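Local structure of agglutinin alpha chain (Artocarpus integer, 4R6R) at residues E14-F28 with N43-S57. The protein binds D-galactose and the T-antigen disaccharide Gal-beta1,3-GalNAc as a tetrameric plant lectin, and recognises human IgA-1. Residues are numbered along the deposited sequence; the frame is centred on the assembly and turned at random.
Sequences EINLSYNKETAIGDF and NHKSFITGFTPVKIS. With EDO (1,2-ethanediol), chain J.
L17 and V54, a hydrogen-bonded antiparallel pair, lie alongside each other on one face of the sheet, with L17 CD1 3.7 Å from V54 CG1. I15 and I56 extend this apolar row toward one end, and at the other Y19 lays its ring against T52, whose CB sits over one face, offset toward the rim. The strands 14-19 and 52-57 thus illustrate how an antiparallel ladder sorts residues: alternate side chains turn to opposite faces while paired N-H and C=O groups of I15, L17 and Y19 bind I56, V54 and T52. Past the ladder, F51 holds its ring over G26, with G26 CA 3.8 Å from the ring centroid, a CH-pi contact. Water 3 lies over the opposite face.

The opposite face of the ladder, with E14, N16, K55 and S57 at this end, carries polar contacts. K55 runs out extended and folds back over its last two torsions (chi3 -76°, chi4 -59°), which sets NZ between two acceptors: E14 OE2 in a salt bridge at 3.0 Å, met from well above the carboxylate plane, and N16 OD1 at 2.9 Å. N16 ND2 also reaches E14 OE2, on its anti side, and Q29. The second carboxylate oxygen, E14 OE1, accepts from S57 OG at 2.8 Å. On the next strand, 25-28, where the backbone of F28 pairs with that of H44, D27 divides its carboxylate similarly: OD1 takes the backbone N of S46 at 2.8 Å, and OD2 forms a salt bridge with K45 NZ at 3.2 Å. The D27 backbone N donates to S18 OG.

Strand 52-57 is the edge of a four-stranded sheet of the beta-prism fold, next to 11-19, which in turn pairs with 25-34. Its apolar face packs on F86 of strand 78-88 and Y93 and Y96 of strand 92-97, while the loop that leads into strand 52-57, residues 43-51, brings F47 to the galactoside pocket.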
# COMPACT_ATOMS: atom_id res chain seq x y z
N GLU A 14 -13.73 -18.20 -2.89
CA GLU A 14 -14.79 -18.99 -2.25
C GLU A 14 -14.47 -19.13 -0.79
O GLU A 14 -13.29 -19.19 -0.34
CB GLU A 14 -14.77 -20.38 -2.91
CG GLU A 14 -15.83 -21.34 -2.41
CD GLU A 14 -15.76 -22.63 -3.22
OE1 GLU A 14 -16.31 -22.64 -4.36
OE2 GLU A 14 -15.19 -23.64 -2.76
N ILE A 15 -15.55 -19.14 0.01
CA ILE A 15 -15.38 -19.41 1.46
C ILE A 15 -16.24 -20.64 1.76
O ILE A 15 -17.43 -20.71 1.35
CB ILE A 15 -15.89 -18.23 2.27
CG1 ILE A 15 -14.94 -17.03 2.07
CG2 ILE A 15 -15.82 -18.56 3.72
CD1 ILE A 15 -15.38 -15.73 2.71
N ASN A 16 -15.63 -21.61 2.40
CA ASN A 16 -16.33 -22.81 2.85
C ASN A 16 -16.31 -22.85 4.39
O ASN A 16 -15.26 -23.00 4.99
CB ASN A 16 -15.64 -24.04 2.30
CG ASN A 16 -15.77 -24.13 0.81
OD1 ASN A 16 -16.82 -24.48 0.29
ND2 ASN A 16 -14.71 -23.84 0.14
N LEU A 17 -17.47 -22.69 5.01
CA LEU A 17 -17.51 -22.67 6.47
C LEU A 17 -18.66 -23.57 6.93
O LEU A 17 -19.48 -24.07 6.11
CB LEU A 17 -17.64 -21.25 7.03
CG LEU A 17 -18.95 -20.52 6.72
CD1 LEU A 17 -20.05 -20.91 7.71
CD2 LEU A 17 -18.73 -19.02 6.87
N SER A 18 -18.58 -23.94 8.20
CA SER A 18 -19.69 -24.70 8.76
C SER A 18 -20.19 -23.99 9.97
O SER A 18 -19.50 -23.19 10.59
CB SER A 18 -19.32 -26.13 8.97
OG SER A 18 -18.46 -26.26 10.11
N TYR A 19 -21.45 -24.27 10.34
CA TYR A 19 -22.10 -23.60 11.46
C TYR A 19 -23.19 -24.44 12.03
O TYR A 19 -23.61 -25.44 11.46
CB TYR A 19 -22.71 -22.25 10.98
CG TYR A 19 -23.88 -22.44 10.01
CD1 TYR A 19 -23.63 -22.58 8.66
CD2 TYR A 19 -25.23 -22.54 10.44
CE1 TYR A 19 -24.66 -22.82 7.75
CE2 TYR A 19 -26.26 -22.75 9.52
CZ TYR A 19 -25.93 -22.86 8.18
OH TYR A 19 -26.95 -23.08 7.22
N ASN A 20 -23.57 -24.06 13.25
CA ASN A 20 -24.68 -24.76 13.94
C ASN A 20 -25.65 -23.65 14.37
O ASN A 20 -25.24 -22.63 14.91
CB ASN A 20 -24.09 -25.54 15.11
CG ASN A 20 -25.11 -26.41 15.82
OD1 ASN A 20 -26.11 -25.91 16.30
ND2 ASN A 20 -24.79 -27.72 16.00
N LYS A 21 -26.96 -23.86 14.09
CA LYS A 21 -27.96 -22.89 14.37
C LYS A 21 -28.30 -22.75 15.86
O LYS A 21 -29.09 -21.90 16.21
CB LYS A 21 -29.23 -23.26 13.58
CG LYS A 21 -29.04 -23.29 12.06
CD LYS A 21 -30.37 -23.74 11.43
CE LYS A 21 -30.24 -23.66 9.89
NZ LYS A 21 -31.50 -24.15 9.26
N GLU A 22 -27.65 -23.54 16.72
CA GLU A 22 -27.80 -23.36 18.14
C GLU A 22 -26.54 -22.96 18.82
O GLU A 22 -26.60 -22.59 20.01
CB GLU A 22 -28.38 -24.60 18.85
CG GLU A 22 -29.78 -24.95 18.31
CD GLU A 22 -30.48 -26.03 19.10
OE1 GLU A 22 -29.85 -26.53 20.06
OE2 GLU A 22 -31.62 -26.42 18.73
N THR A 23 -25.40 -22.95 18.10
CA THR A 23 -24.15 -22.59 18.83
C THR A 23 -23.39 -21.46 18.15
O THR A 23 -23.54 -20.31 18.55
CB THR A 23 -23.26 -23.82 19.05
OG1 THR A 23 -23.02 -24.52 17.83
CG2 THR A 23 -23.97 -24.84 20.03
N ALA A 24 -22.57 -21.81 17.17
CA ALA A 24 -21.61 -20.84 16.63
C ALA A 24 -21.01 -21.38 15.31
O ALA A 24 -21.41 -22.47 14.80
CB ALA A 24 -20.51 -20.60 17.69
N ILE A 25 -20.04 -20.61 14.78
CA ILE A 25 -19.29 -21.05 13.62
C ILE A 25 -18.31 -22.14 14.01
O ILE A 25 -17.67 -22.09 15.09
CB ILE A 25 -18.51 -19.84 13.01
CG1 ILE A 25 -19.48 -18.69 12.72
CG2 ILE A 25 -17.60 -20.26 11.84
CD1 ILE A 25 -20.44 -19.04 11.57
N GLY A 26 -18.20 -23.13 13.16
CA GLY A 26 -17.31 -24.25 13.26
C GLY A 26 -16.10 -24.17 12.33
O GLY A 26 -15.13 -23.45 12.64
N ASP A 27 -16.12 -24.94 11.25
CA ASP A 27 -14.94 -25.06 10.37
C ASP A 27 -14.89 -23.78 9.48
O ASP A 27 -15.93 -23.09 9.24
CB ASP A 27 -15.17 -26.18 9.37
CG ASP A 27 -15.36 -27.58 10.01
OD1 ASP A 27 -14.99 -27.80 11.14
OD2 ASP A 27 -15.81 -28.47 9.27
N PHE A 28 -13.67 -23.48 9.04
CA PHE A 28 -13.51 -22.30 8.15
C PHE A 28 -12.40 -22.61 7.19
O PHE A 28 -11.31 -23.01 7.59
CB PHE A 28 -13.18 -21.08 9.03
CG PHE A 28 -13.18 -19.78 8.24
CD1 PHE A 28 -14.40 -19.14 7.98
CD2 PHE A 28 -11.97 -19.24 7.83
CE1 PHE A 28 -14.44 -17.93 7.23
CE2 PHE A 28 -12.01 -17.99 7.14
CZ PHE A 28 -13.21 -17.38 6.85
N ASN A 43 -8.13 -26.35 5.32
CA ASN A 43 -9.43 -26.37 5.96
C ASN A 43 -9.19 -26.36 7.47
O ASN A 43 -8.61 -27.32 8.06
CB ASN A 43 -10.23 -27.64 5.55
CG ASN A 43 -11.65 -27.63 6.12
OD1 ASN A 43 -12.18 -26.61 6.61
ND2 ASN A 43 -12.32 -28.78 5.98
N HIS A 44 -9.64 -25.32 8.14
CA HIS A 44 -9.40 -25.19 9.60
C HIS A 44 -10.62 -25.72 10.26
O HIS A 44 -11.72 -25.18 10.19
CB HIS A 44 -9.19 -23.76 9.98
CG HIS A 44 -8.11 -23.10 9.14
ND1 HIS A 44 -6.82 -23.51 9.18
CD2 HIS A 44 -8.18 -22.13 8.14
CE1 HIS A 44 -6.07 -22.80 8.33
NE2 HIS A 44 -6.89 -21.94 7.68
N LYS A 45 -10.42 -26.86 10.93
CA LYS A 45 -11.54 -27.68 11.42
C LYS A 45 -11.83 -27.52 12.86
O LYS A 45 -10.93 -27.46 13.69
CB LYS A 45 -11.17 -29.15 11.16
CG LYS A 45 -10.98 -29.41 9.68
CD LYS A 45 -12.30 -29.72 9.03
CE LYS A 45 -12.71 -31.16 9.32
NZ LYS A 45 -14.21 -31.24 9.36
N SER A 46 -13.12 -27.45 13.18
CA SER A 46 -13.52 -27.62 14.58
C SER A 46 -13.03 -28.95 15.11
O SER A 46 -12.95 -29.94 14.36
CB SER A 46 -15.05 -27.61 14.64
OG SER A 46 -15.55 -27.87 15.95
N PHE A 47 -12.85 -28.97 16.43
CA PHE A 47 -12.57 -30.23 17.20
C PHE A 47 -13.81 -31.09 17.29
O PHE A 47 -13.68 -32.29 17.64
CB PHE A 47 -12.14 -29.90 18.60
CG PHE A 47 -10.88 -29.08 18.73
CD1 PHE A 47 -10.01 -28.86 17.67
CD2 PHE A 47 -10.55 -28.52 19.98
CE1 PHE A 47 -8.86 -28.08 17.86
CE2 PHE A 47 -9.40 -27.77 20.19
CZ PHE A 47 -8.54 -27.56 19.11
N ILE A 48 -15.00 -30.58 16.99
CA ILE A 48 -16.26 -31.33 17.06
C ILE A 48 -17.01 -31.43 15.75
O ILE A 48 -16.69 -30.69 14.76
CB ILE A 48 -17.19 -30.83 18.20
CG1 ILE A 48 -17.78 -29.43 17.88
CG2 ILE A 48 -16.47 -30.81 19.54
CD1 ILE A 48 -18.69 -28.91 19.00
N THR A 49 -17.95 -32.36 15.63
CA THR A 49 -18.69 -32.52 14.40
C THR A 49 -20.10 -32.10 14.68
O THR A 49 -20.40 -31.67 15.79
CB THR A 49 -18.68 -33.98 13.93
OG1 THR A 49 -19.22 -34.75 15.01
CG2 THR A 49 -17.25 -34.46 13.60
N GLY A 50 -20.95 -32.18 13.67
CA GLY A 50 -22.36 -31.82 13.84
C GLY A 50 -22.74 -30.47 13.20
O GLY A 50 -23.88 -29.97 13.39
N PHE A 51 -21.80 -29.89 12.45
CA PHE A 51 -22.08 -28.61 11.81
C PHE A 51 -22.71 -28.74 10.41
O PHE A 51 -22.57 -29.80 9.77
CB PHE A 51 -20.80 -27.80 11.66
CG PHE A 51 -20.17 -27.44 12.97
CD1 PHE A 51 -20.61 -26.34 13.67
CD2 PHE A 51 -19.12 -28.19 13.49
CE1 PHE A 51 -20.04 -25.96 14.87
CE2 PHE A 51 -18.52 -27.81 14.68
CZ PHE A 51 -19.00 -26.73 15.40
N THR A 52 -23.41 -27.71 9.97
CA THR A 52 -23.93 -27.62 8.59
C THR A 52 -22.94 -26.88 7.69
O THR A 52 -22.59 -25.75 8.04
CB THR A 52 -25.20 -26.81 8.67
OG1 THR A 52 -26.14 -27.61 9.43
CG2 THR A 52 -25.83 -26.57 7.30
N PRO A 53 -22.47 -27.50 6.62
CA PRO A 53 -21.55 -26.77 5.72
C PRO A 53 -22.27 -25.86 4.76
O PRO A 53 -23.40 -26.08 4.33
CB PRO A 53 -20.91 -27.90 4.90
CG PRO A 53 -22.00 -28.98 4.84
CD PRO A 53 -22.55 -28.94 6.24
N VAL A 54 -21.58 -24.78 4.42
CA VAL A 54 -22.08 -23.89 3.38
C VAL A 54 -20.90 -23.45 2.49
O VAL A 54 -19.77 -23.21 2.97
CB VAL A 54 -22.87 -22.69 3.92
CG1 VAL A 54 -21.99 -21.81 4.74
CG2 VAL A 54 -23.49 -21.88 2.76
N LYS A 55 -21.18 -23.36 1.17
CA LYS A 55 -20.14 -22.99 0.22
C LYS A 55 -20.55 -21.64 -0.36
O LYS A 55 -21.65 -21.54 -0.94
CB LYS A 55 -20.05 -24.02 -0.91
CG LYS A 55 -18.93 -23.71 -1.90
CD LYS A 55 -19.02 -24.67 -3.08
CE LYS A 55 -18.50 -26.04 -2.68
NZ LYS A 55 -17.08 -25.90 -2.21
N ILE A 56 -19.71 -20.61 -0.15
CA ILE A 56 -20.00 -19.26 -0.70
C ILE A 56 -19.04 -19.12 -1.86
O ILE A 56 -17.85 -18.81 -1.72
CB ILE A 56 -19.70 -18.21 0.37
CG1 ILE A 56 -20.60 -18.49 1.59
CG2 ILE A 56 -19.77 -16.77 -0.21
CD1 ILE A 56 -20.15 -17.78 2.86
N SER A 57 -19.57 -19.26 -3.05
CA SER A 57 -18.78 -19.21 -4.25
C SER A 57 -18.94 -17.86 -4.92
O SER A 57 -19.99 -17.55 -5.49
CB SER A 57 -19.25 -20.33 -5.25
OG SER A 57 -18.91 -21.60 -4.72
C1 EDO J . -23.39 -23.52 -2.85
O1 EDO J . -22.27 -23.10 -3.65
C2 EDO J . -23.85 -24.91 -3.30
O2 EDO J . -23.01 -25.93 -2.71
O HOH W 1 -14.69 -25.62 5.88
O HOH W 2 -18.50 -26.19 1.67
O HOH W 3 -21.97 -28.71 15.90
O HOH W 4 -16.33 -30.26 12.06
O HOH W 5 -15.05 -28.83 6.79